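PDB 5M2A: beta subunit of photoactivated adenylyl cyclase from Beggiatoa sp. PS, which probably makes cyclic AMP from ATP in response to blue light, coupling a flavin-binding BLUF sensor to an adenylyl cyclase domain. Local coordinates for residues 132-135 / 136-140; 165-168 / 169-173; 223-226 / 227-231; 339-342 / 343-346. All coordinates share one frame; numbering follows the deposited sequence.

Four turns of alpha helix share one backbone pattern and differ in how place shapes their side chains. Contact 1, between the sensor and cyclase sheets, and contact 3, on a helix against the cyclase sheet, are partly buried; contacts 2 and 4 lie at the surface. Contact 1 sets an arginine against apolar and aromatic neighbours, and contacts 1 and 2 both touch the second subunit. Contact 3 separates an apolar flank from one carrying two acids. Contacts 2 and 4 are joined directly: Glu169 OE1 and Arg346 NH2 form a salt bridge of 2.9 Å, and Leu167 CD2 packs 3.8 Å from Ile345 CG2. The others stand apart, contacts 1 and 4 about 41 Å between centres.

Contact 1. Residues 132-135 / 136-140; sequences ARVI and YLINQ
The short helix 132-139, in the chain between the last strand of the BLUF sheet and the first of the cyclase sheet, brings Arg133 against Tyr136 and Leu137 one turn on. The arginine runs with CG anti to the backbone N and then bends at chi2 (64°), which carries the guanidinium forward along the helix, beside Leu137. One methyl of Leu137 sits over the centre of the guanidinium face, CD2 lying 3.8 Å from Arg133 CZ. The Tyr136 ring and guanidinium planes are nearly parallel, 13° apart, but the groups are offset, so that Arg133 NH1 lies obliquely to the ring, 3.7 Å from Tyr136 CD2. Arg133 NE also has a long, weak ion pair with Glu258.

On another flank Val134 and Ile138 run side by side, Val134 CG1 4.0 Å from Ile138 CD1. This flank packs on Tyr129 and Leu126 of the second subunit, so the pair belongs to the dimer interface. The backbone beneath is regular, with Tyr136 N bonded to Ala132 O at 2.9 Å and Leu137 N to Arg133 O at 3.0 Å. With Val134 and Ile138 buried toward the partner chain and Tyr136 exposed, this is a short amphipathic helix in the region linking sensor to cyclase.

Contact 2. Residues 165-168 / 169-173; sequences STLT and EKLPV
Leu171 N donates to Leu167 O at 2.9 Å, and this bond closes the last turn of helix 164-170, since Leu171 is the residue at which the chain leaves helical geometry. The turn before it is held by Lys170 N to Thr166 O and Glu169 N to Ser165 O, each 3.0 Å. All three are noticeably bent, with N-H...O angles near 140°. Leu167 O also receives Lys170 N, weakly, at 3.4 Å; Pro172 then takes the N-cap position of helix 173-193.

The short helix follows the cyclase strand 150-161, whose end contributes Asp160 and Ile161 to the magnesium site. Its charged side chains reach to helix 338-349 and the residue just after it. Glu169, extended with CG anti to the backbone N (chi1 -179°), pairs with Arg346, while Lys170 bends at chi2 and chi4 and makes a salt bridge with Glu350. Ser165 OG is hydrogen-bonded to Asp274 of the second subunit, which places this turn at the dimer interface. The hydroxyl of Thr168 turns back toward the preceding turn, with OG1 3.0 Å from Ser165 O and Phe164 O also within its reach.

Packing is sparse by comparison. Leu171 lays CB 3.2 Å from Leu167 O, and the two leucines then run alongside each other, pointing the same way, with Leu167 CD2 4.2 Å from Leu171 CD1.

Contact 3. Residues 223-226 / 227-231; sequences LDII and SELKQ
Backbone bonds between Leu223 and Ser227, Asp224 and Glu228, Ile225 and Leu229, and Ile226 and Lys230 set the frame here, each running from an amide to the carbonyl four residues earlier. Those of Ser227 N to Leu223 O and Glu228 N to Asp224 O are the shorter, both 2.8 Å, whereas Leu229 N lies 3.0 Å from Ile225 O.

Aliphatic carbons resting on these same carbonyls form a second group. Leu229, with CG anti to its carbonyl carbon (chi1 -63°), places that atom 3.3 Å from Ile225 O. Glu228 does likewise, its CG lying 3.3 Å from Asp224 O, before a bend at chi2 (-147°) carries the carboxylate away from the turn.

Through its apolar flank helix 215-235 packs on the sheet of the cyclase catalytic domain: Ile225, Ile226 and Leu229 all touch Thr247 of the central strand 247-258, while Ile225 also meets Ile190 of helix 173-193. Within the turn itself the packing is slight, and the 4.5 Å between Ile225 CG2 and Leu229 CG is a doubtful measure because Ile225 has two conformers.

Charged groups make the last class. Asp224 OD2 and Glu228 OE2 are 6.4 Å apart, like charges on neighbouring turns, and each carboxylate is engaged elsewhere: Asp224 with the hydroxyl of Tyr194, Glu228 in a salt bridge with Arg189. Such partners would be expected to ease their mutual repulsion. Lys230, fully extended, reaches Tyr335 in a cation-pi contact.

Contact 4. Residues 339-342 / 343-346; sequences LQIT and QLIR
Leu339 and Gln343 meet obliquely on the outer side of the C-terminal helix 338-349, the amide of the glutamine swung across the branch point of the leucine. The inner side packs on the cyclase domain through Ile341, on Leu162 and Tyr246, and Ile345, on Ala163 and Leu167 of helix 164-170. Gln343 NE2 comes 3.4 Å from Leu339 CG and 3.7 Å from Leu339 CD2, a van der Waals contact of the amide nitrogen with the leucine branch. It gets there because Gln343 starts with CG anti to its carbonyl carbon (chi1 -62°) and then runs extended back along the helix, its CG passing 3.2 Å from Leu339 O.

That carbonyl is shared. Gln343 N bonds to Leu339 O at 3.1 Å as the ordinary helical donor, and in the conformer given Thr342 OG1, bonding back three residues, adds a second at 2.9 Å, with a weak one to Thr338 O. Both donors reach Leu339 O from the same face of the carbonyl plane, the hydroxyl much farther off the axis, with a C=O...O angle of 116°. As Thr342 has two conformers, this second bond may not be permanent.

Ile341 is oriented differently against its two partners. With Leu344 it lies alongside, the side chains pointing the same way and Ile341 CD1 4.2 Å from Leu344 CD2. Ile345 instead crosses it: Ile345 CG1 lies 3.1 Å from Ile341 O, and Ile345 CD1 ends 4.0 Å from Ile341 CG2.

Contact 1. Residues 132-135 / 136-140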
loop_
_atom_site.group_PDB
_atom_site.type_symbol
_atom_site.label_atom_id
_atom_site.label_comp_id
_atom_site.label_asym_id
_atom_site.label_seq_id
_atom_site.Cartn_x
_atom_site.Cartn_y
_atom_site.Cartn_z
ATOM N N ALA A 132 -2.863 7.576 1.465
ATOM C CA ALA A 132 -2.771 9.032 1.364
ATOM C C ALA A 132 -2.198 9.650 2.636
ATOM O O ALA A 132 -1.500 10.673 2.587
ATOM C CB ALA A 132 -4.142 9.624 1.049
ATOM N N ARG A 133 -2.482 9.038 3.788
ATOM C CA ARG A 133 -1.955 9.534 5.057
ATOM C C ARG A 133 -0.428 9.542 5.067
ATOM O O ARG A 133 0.196 10.469 5.607
ATOM C CB ARG A 133 -2.508 8.666 6.193
ATOM C CG ARG A 133 -1.890 8.894 7.546
ATOM C CD ARG A 133 -2.163 10.286 8.061
ATOM N NE ARG A 133 -1.737 10.422 9.450
ATOM C CZ ARG A 133 -1.723 11.566 10.118
ATOM N NH1 ARG A 133 -2.113 12.689 9.526
ATOM N NH2 ARG A 133 -1.311 11.589 11.375
ATOM N N VAL A 134 0.195 8.546 4.445
ATOM C CA VAL A 134 1.654 8.508 4.431
ATOM C C VAL A 134 2.216 9.637 3.572
ATOM O O VAL A 134 3.203 10.289 3.940
ATOM C CB VAL A 134 2.149 7.141 3.940
ATOM C CG1 VAL A 134 3.628 7.230 3.726
ATOM C CG2 VAL A 134 1.808 6.042 4.947
ATOM N N ILE A 135 1.610 9.869 2.406
ATOM C CA ILE A 135 2.049 10.960 1.540
ATOM C C ILE A 135 1.886 12.295 2.255
ATOM O O ILE A 135 2.752 13.178 2.173
ATOM C CB ILE A 135 1.272 10.920 0.210
ATOM C CG1 ILE A 135 1.637 9.661 -0.580
ATOM C CG2 ILE A 135 1.523 12.192 -0.609
ATOM C CD1 ILE A 135 3.114 9.547 -0.921
ATOM N N TYR A 136 0.777 12.459 2.973
ATOM C CA TYR A 136 0.556 13.676 3.746
ATOM C C TYR A 136 1.673 13.898 4.759
ATOM O O TYR A 136 2.249 14.993 4.840
ATOM C CB TYR A 136 -0.802 13.593 4.444
ATOM C CG TYR A 136 -1.099 14.777 5.321
ATOM C CD1 TYR A 136 -1.636 15.942 4.788
ATOM C CD2 TYR A 136 -0.834 14.736 6.679
ATOM C CE1 TYR A 136 -1.901 17.032 5.586
ATOM C CE2 TYR A 136 -1.097 15.820 7.488
ATOM C CZ TYR A 136 -1.629 16.966 6.937
ATOM O OH TYR A 136 -1.892 18.046 7.745
ATOM N N LEU A 137 1.998 12.865 5.540
ATOM C CA LEU A 137 3.038 13.002 6.559
ATOM C C LEU A 137 4.374 13.385 5.942
ATOM O O LEU A 137 5.088 14.249 6.466
ATOM C CB LEU A 137 3.176 11.703 7.349
ATOM C CG LEU A 137 2.010 11.408 8.287
ATOM C CD1 LEU A 137 2.116 10.001 8.844
ATOM C CD2 LEU A 137 1.951 12.439 9.421
ATOM N N ILE A 138 4.730 12.751 4.826
ATOM C CA ILE A 138 5.991 13.078 4.164
ATOM C C ILE A 138 5.972 14.515 3.670
ATOM O O ILE A 138 6.963 15.247 3.801
ATOM C CB ILE A 138 6.259 12.088 3.019
ATOM C CG1 ILE A 138 6.534 10.702 3.594
ATOM C CG2 ILE A 138 7.445 12.553 2.170
ATOM C CD1 ILE A 138 6.569 9.643 2.566
ATOM N N ASN A 139 4.849 14.942 3.081
ATOM C CA ASN A 139 4.735 16.309 2.594
ATOM C C ASN A 139 4.899 17.324 3.726
ATOM O O ASN A 139 5.380 18.437 3.488
ATOM C CB ASN A 139 3.389 16.491 1.894
ATOM C CG ASN A 139 3.382 17.651 0.923
ATOM O OD1 ASN A 139 4.387 17.943 0.275
ATOM N ND2 ASN A 139 2.238 18.319 0.813
ATOM N N GLN A 140 4.507 16.954 4.942
ATOM C CA GLN A 140 4.610 17.838 6.094
ATOM C C GLN A 140 5.975 17.776 6.767
ATOM O O GLN A 140 6.163 18.411 7.808
ATOM C CB GLN A 140 3.511 17.509 7.104
ATOM C CG GLN A 140 2.109 17.792 6.589
ATOM C CD GLN A 140 1.921 19.243 6.181
ATOM O OE1 GLN A 140 2.420 20.160 6.838
ATOM N NE2 GLN A 140 1.204 19.457 5.083
#

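Contact 2. Residues 165-168 / 169-173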
loop_
_atom_site.group_PDB
_atom_site.type_symbol
_atom_site.label_atom_id
_atom_site.label_comp_id
_atom_site.label_asym_id
_atom_site.label_seq_id
_atom_site.Cartn_x
_atom_site.Cartn_y
_atom_site.Cartn_z
ATOM N N SER A 165 -19.394 -10.619 -8.139
ATOM C CA SER A 165 -19.180 -12.045 -8.370
ATOM C C SER A 165 -19.698 -12.466 -9.736
ATOM O O SER A 165 -19.094 -13.315 -10.398
ATOM C CB SER A 165 -19.846 -12.878 -7.273
ATOM O OG SER A 165 -19.157 -12.719 -6.048
ATOM N N THR A 166 -20.809 -11.882 -10.182
ATOM C CA THR A 166 -21.327 -12.229 -11.503
ATOM C C THR A 166 -20.423 -11.681 -12.600
ATOM O O THR A 166 -20.165 -12.359 -13.604
ATOM C CB THR A 166 -22.748 -11.692 -11.663
ATOM O OG1 THR A 166 -23.562 -12.149 -10.569
ATOM C CG2 THR A 166 -23.348 -12.164 -12.971
ATOM N N LEU A 167 -19.942 -10.450 -12.426
ATOM C CA LEU A 167 -19.041 -9.857 -13.408
ATOM C C LEU A 167 -17.759 -10.669 -13.549
ATOM O O LEU A 167 -17.300 -10.925 -14.669
ATOM C CB LEU A 167 -18.723 -8.416 -13.011
ATOM C CG LEU A 167 -19.958 -7.515 -12.954
ATOM C CD1 LEU A 167 -19.621 -6.192 -12.297
ATOM C CD2 LEU A 167 -20.541 -7.287 -14.344
ATOM N N THR A 168 -17.168 -11.089 -12.424
ATOM C CA THR A 168 -15.942 -11.882 -12.501
ATOM C C THR A 168 -16.205 -13.268 -13.062
ATOM O O THR A 168 -15.323 -13.853 -13.702
ATOM C CB THR A 168 -15.278 -12.000 -11.127
ATOM O OG1 THR A 168 -16.205 -12.546 -10.180
ATOM C CG2 THR A 168 -14.807 -10.648 -10.661
ATOM N N GLU A 169 -17.401 -13.809 -12.838
ATOM C CA GLU A 169 -17.723 -15.127 -13.373
ATOM C C GLU A 169 -17.922 -15.104 -14.883
ATOM O O GLU A 169 -17.571 -16.074 -15.563
ATOM C CB GLU A 169 -18.978 -15.683 -12.697
ATOM C CG GLU A 169 -19.364 -17.073 -13.187
ATOM C CD GLU A 169 -20.631 -17.601 -12.545
ATOM O OE1 GLU A 169 -21.459 -16.787 -12.087
ATOM O OE2 GLU A 169 -20.798 -18.838 -12.495
ATOM N N LYS A 170 -18.477 -14.023 -15.426
ATOM C CA LYS A 170 -18.859 -13.989 -16.830
ATOM C C LYS A 170 -17.910 -13.191 -17.720
ATOM O O LYS A 170 -17.946 -13.370 -18.942
ATOM C CB LYS A 170 -20.276 -13.415 -16.970
ATOM C CG LYS A 170 -21.359 -14.229 -16.262
ATOM C CD LYS A 170 -21.164 -15.716 -16.498
ATOM C CE LYS A 170 -22.413 -16.516 -16.165
ATOM N NZ LYS A 170 -23.309 -16.674 -17.350
ATOM N N LEU A 171 -17.075 -12.321 -17.159
ATOM C CA LEU A 171 -16.269 -11.498 -18.052
ATOM C C LEU A 171 -14.845 -12.036 -18.157
ATOM O O LEU A 171 -14.337 -12.641 -17.212
ATOM C CB LEU A 171 -16.216 -10.058 -17.541
ATOM C CG LEU A 171 -17.505 -9.251 -17.668
ATOM C CD1 LEU A 171 -17.318 -7.926 -16.960
ATOM C CD2 LEU A 171 -17.850 -9.055 -19.140
ATOM N N PRO A 172 -14.172 -11.855 -19.292
ATOM C CA PRO A 172 -12.749 -12.201 -19.361
ATOM C C PRO A 172 -11.937 -11.294 -18.449
ATOM O O PRO A 172 -12.307 -10.152 -18.177
ATOM C CB PRO A 172 -12.384 -11.982 -20.831
ATOM C CG PRO A 172 -13.462 -11.083 -21.373
ATOM C CD PRO A 172 -14.703 -11.411 -20.594
ATOM N N VAL A 173 -10.799 -11.829 -17.994
ATOM C CA VAL A 173 -10.010 -11.134 -16.975
ATOM C C VAL A 173 -9.647 -9.729 -17.426
ATOM O O VAL A 173 -9.741 -8.772 -16.648
ATOM C CB VAL A 173 -8.764 -11.964 -16.589
ATOM C CG1 VAL A 173 -8.069 -12.512 -17.811
ATOM C CG2 VAL A 173 -7.800 -11.117 -15.761
#

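Contact 3. Residues 223-226 / 227-231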
loop_
_atom_site.group_PDB
_atom_site.type_symbol
_atom_site.label_atom_id
_atom_site.label_comp_id
_atom_site.label_asym_id
_atom_site.label_seq_id
_atom_site.Cartn_x
_atom_site.Cartn_y
_atom_site.Cartn_z
ATOM N N LEU A 223 -22.562 10.353 -3.043
ATOM C CA LEU A 223 -23.551 10.653 -4.079
ATOM C C LEU A 223 -22.883 10.967 -5.409
ATOM O O LEU A 223 -23.387 10.590 -6.473
ATOM C CB LEU A 223 -24.429 11.823 -3.638
ATOM C CG LEU A 223 -25.180 11.564 -2.338
ATOM C CD1 LEU A 223 -25.832 12.859 -1.842
ATOM C CD2 LEU A 223 -26.219 10.470 -2.547
ATOM N N ASP A 224 -21.752 11.665 -5.371
ATOM C CA ASP A 224 -21.045 11.976 -6.609
ATOM C C ASP A 224 -20.538 10.713 -7.286
ATOM O O ASP A 224 -20.583 10.602 -8.522
ATOM C CB ASP A 224 -19.884 12.941 -6.336
ATOM C CG ASP A 224 -20.348 14.381 -6.166
ATOM O OD1 ASP A 224 -21.578 14.614 -6.153
ATOM O OD2 ASP A 224 -19.483 15.279 -6.044
ATOM N N ILE A 225 -20.044 9.749 -6.503
ATOM C CA ILE A 225 -19.646 8.456 -7.059
ATOM C C ILE A 225 -20.823 7.799 -7.762
ATOM O O ILE A 225 -20.735 7.378 -8.925
ATOM C CB ILE A 225 -19.111 7.532 -5.952
ATOM C CG1 ILE A 225 -17.828 8.086 -5.354
ATOM C CG2 ILE A 225 -18.885 6.125 -6.501
ATOM C CD1 ILE A 225 -16.760 8.217 -6.333
ATOM N N ILE A 226 -21.934 7.682 -7.037
ATOM C CA ILE A 226 -23.135 7.079 -7.609
ATOM C C ILE A 226 -23.542 7.810 -8.879
ATOM O O ILE A 226 -23.873 7.188 -9.900
ATOM C CB ILE A 226 -24.257 7.097 -6.561
ATOM C CG1 ILE A 226 -23.904 6.181 -5.384
ATOM C CG2 ILE A 226 -25.629 6.778 -7.191
ATOM C CD1 ILE A 226 -24.745 6.469 -4.140
ATOM N N SER A 227 -23.508 9.140 -8.836
ATOM C CA SER A 227 -23.929 9.940 -9.980
ATOM C C SER A 227 -23.018 9.710 -11.175
ATOM O O SER A 227 -23.488 9.580 -12.310
ATOM C CB SER A 227 -23.957 11.421 -9.598
ATOM O OG SER A 227 -24.226 12.227 -10.738
ATOM N N GLU A 228 -21.703 9.652 -10.939
ATOM C CA GLU A 228 -20.785 9.463 -12.052
ATOM C C GLU A 228 -20.943 8.081 -12.665
ATOM O O GLU A 228 -20.832 7.924 -13.888
ATOM C CB GLU A 228 -19.345 9.687 -11.598
ATOM C CG GLU A 228 -19.028 11.158 -11.342
ATOM C CD GLU A 228 -17.578 11.511 -11.672
ATOM O OE1 GLU A 228 -16.870 10.655 -12.246
ATOM O OE2 GLU A 228 -17.143 12.642 -11.361
ATOM N N LEU A 229 -21.194 7.065 -11.838
ATOM C CA LEU A 229 -21.437 5.737 -12.397
ATOM C C LEU A 229 -22.708 5.712 -13.234
ATOM O O LEU A 229 -22.753 5.065 -14.289
ATOM C CB LEU A 229 -21.525 4.698 -11.284
ATOM C CG LEU A 229 -20.279 4.485 -10.432
ATOM C CD1 LEU A 229 -20.452 3.225 -9.591
ATOM C CD2 LEU A 229 -18.999 4.423 -11.246
ATOM N N LYS A 230 -23.767 6.369 -12.759
ATOM C CA LYS A 230 -24.998 6.431 -13.541
ATOM C C LYS A 230 -24.753 7.117 -14.879
ATOM O O LYS A 230 -25.227 6.657 -15.922
ATOM C CB LYS A 230 -26.091 7.159 -12.751
ATOM C CG LYS A 230 -27.455 7.154 -13.436
ATOM C CD LYS A 230 -28.472 7.910 -12.596
ATOM C CE LYS A 230 -29.800 8.051 -13.318
ATOM N NZ LYS A 230 -30.764 8.819 -12.482
ATOM N N GLN A 231 -23.999 8.222 -14.871
ATOM C CA GLN A 231 -23.626 8.862 -16.136
ATOM C C GLN A 231 -22.861 7.899 -17.037
ATOM O O GLN A 231 -23.132 7.809 -18.239
ATOM C CB GLN A 231 -22.786 10.114 -15.877
ATOM C CG GLN A 231 -23.562 11.273 -15.289
ATOM C CD GLN A 231 -22.709 12.520 -15.136
ATOM O OE1 GLN A 231 -21.962 12.893 -16.042
ATOM N NE2 GLN A 231 -22.810 13.164 -13.978
#

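Contact 4. Residues 339-342 / 343-346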
loop_
_atom_site.group_PDB
_atom_site.type_symbol
_atom_site.label_atom_id
_atom_site.label_comp_id
_atom_site.label_asym_id
_atom_site.label_seq_id
_atom_site.Cartn_x
_atom_site.Cartn_y
_atom_site.Cartn_z
ATOM N N LEU A 339 -32.605 -6.486 -6.919
ATOM C CA LEU A 339 -32.695 -7.851 -7.425
ATOM C C LEU A 339 -32.876 -7.867 -8.937
ATOM O O LEU A 339 -32.244 -8.665 -9.636
ATOM C CB LEU A 339 -33.840 -8.597 -6.744
ATOM C CG LEU A 339 -33.908 -10.081 -7.095
ATOM C CD1 LEU A 339 -32.647 -10.783 -6.616
ATOM C CD2 LEU A 339 -35.150 -10.720 -6.490
ATOM N N GLN A 340 -33.737 -7.001 -9.467
ATOM C CA GLN A 340 -33.922 -6.980 -10.914
ATOM C C GLN A 340 -32.637 -6.587 -11.629
ATOM O O GLN A 340 -32.372 -7.065 -12.736
ATOM C CB GLN A 340 -35.058 -6.034 -11.298
ATOM C CG GLN A 340 -36.433 -6.544 -10.913
ATOM C CD GLN A 340 -37.548 -5.727 -11.537
ATOM O OE1 GLN A 340 -37.359 -4.563 -11.893
ATOM N NE2 GLN A 340 -38.717 -6.340 -11.679
ATOM N N ILE A 341 -31.815 -5.748 -11.004
ATOM C CA ILE A 341 -30.589 -5.310 -11.659
ATOM C C ILE A 341 -29.540 -6.414 -11.663
ATOM O O ILE A 341 -28.856 -6.623 -12.672
ATOM C CB ILE A 341 -30.072 -4.020 -10.997
ATOM C CG1 ILE A 341 -30.994 -2.858 -11.370
ATOM C CG2 ILE A 341 -28.649 -3.727 -11.428
ATOM C CD1 ILE A 341 -31.069 -2.577 -12.854
ATOM N N THR A 342 -29.388 -7.147 -10.554
ATOM C CA THR A 342 -28.436 -8.253 -10.540
ATOM C C THR A 342 -28.839 -9.346 -11.524
ATOM O O THR A 342 -27.972 -10.007 -12.105
ATOM C CB THR A 342 -28.305 -8.830 -9.129
ATOM O OG1 THR A 342 -29.576 -9.318 -8.689
ATOM C CG2 THR A 342 -27.814 -7.764 -8.159
ATOM N N GLN A 343 -30.151 -9.540 -11.727
ATOM C CA GLN A 343 -30.629 -10.485 -12.737
ATOM C C GLN A 343 -30.353 -9.976 -14.146
ATOM O O GLN A 343 -30.032 -10.761 -15.049
ATOM C CB GLN A 343 -32.133 -10.722 -12.582
ATOM C CG GLN A 343 -32.601 -11.336 -11.280
ATOM C CD GLN A 343 -34.124 -11.377 -11.205
ATOM O OE1 GLN A 343 -34.810 -11.154 -12.205
ATOM N NE2 GLN A 343 -34.656 -11.650 -10.019
ATOM N N LEU A 344 -30.544 -8.673 -14.366
ATOM C CA LEU A 344 -30.231 -8.067 -15.654
ATOM C C LEU A 344 -28.745 -8.187 -15.968
ATOM O O LEU A 344 -28.362 -8.450 -17.111
ATOM C CB LEU A 344 -30.654 -6.600 -15.651
ATOM C CG LEU A 344 -30.240 -5.775 -16.871
ATOM C CD1 LEU A 344 -31.155 -6.097 -18.049
ATOM C CD2 LEU A 344 -30.259 -4.296 -16.552
ATOM N N ILE A 345 -27.891 -7.991 -14.966
ATOM C CA ILE A 345 -26.452 -8.125 -15.181
ATOM C C ILE A 345 -26.114 -9.538 -15.645
ATOM O O ILE A 345 -25.444 -9.734 -16.668
ATOM C CB ILE A 345 -25.696 -7.723 -13.901
ATOM C CG1 ILE A 345 -25.896 -6.222 -13.672
ATOM C CG2 ILE A 345 -24.230 -8.097 -13.993
ATOM C CD1 ILE A 345 -25.296 -5.673 -12.375
ATOM N N ARG A 346 -26.631 -10.548 -14.944
ATOM C CA ARG A 346 -26.376 -11.924 -15.348
ATOM C C ARG A 346 -26.949 -12.211 -16.734
ATOM O O ARG A 346 -26.285 -12.828 -17.573
ATOM C CB ARG A 346 -26.947 -12.892 -14.311
ATOM C CG ARG A 346 -26.869 -14.352 -14.728
ATOM C CD ARG A 346 -27.110 -15.278 -13.548
ATOM N NE ARG A 346 -26.079 -15.118 -12.527
ATOM C CZ ARG A 346 -24.898 -15.725 -12.558
ATOM N NH1 ARG A 346 -24.593 -16.535 -13.562
ATOM N NH2 ARG A 346 -24.019 -15.519 -11.587
#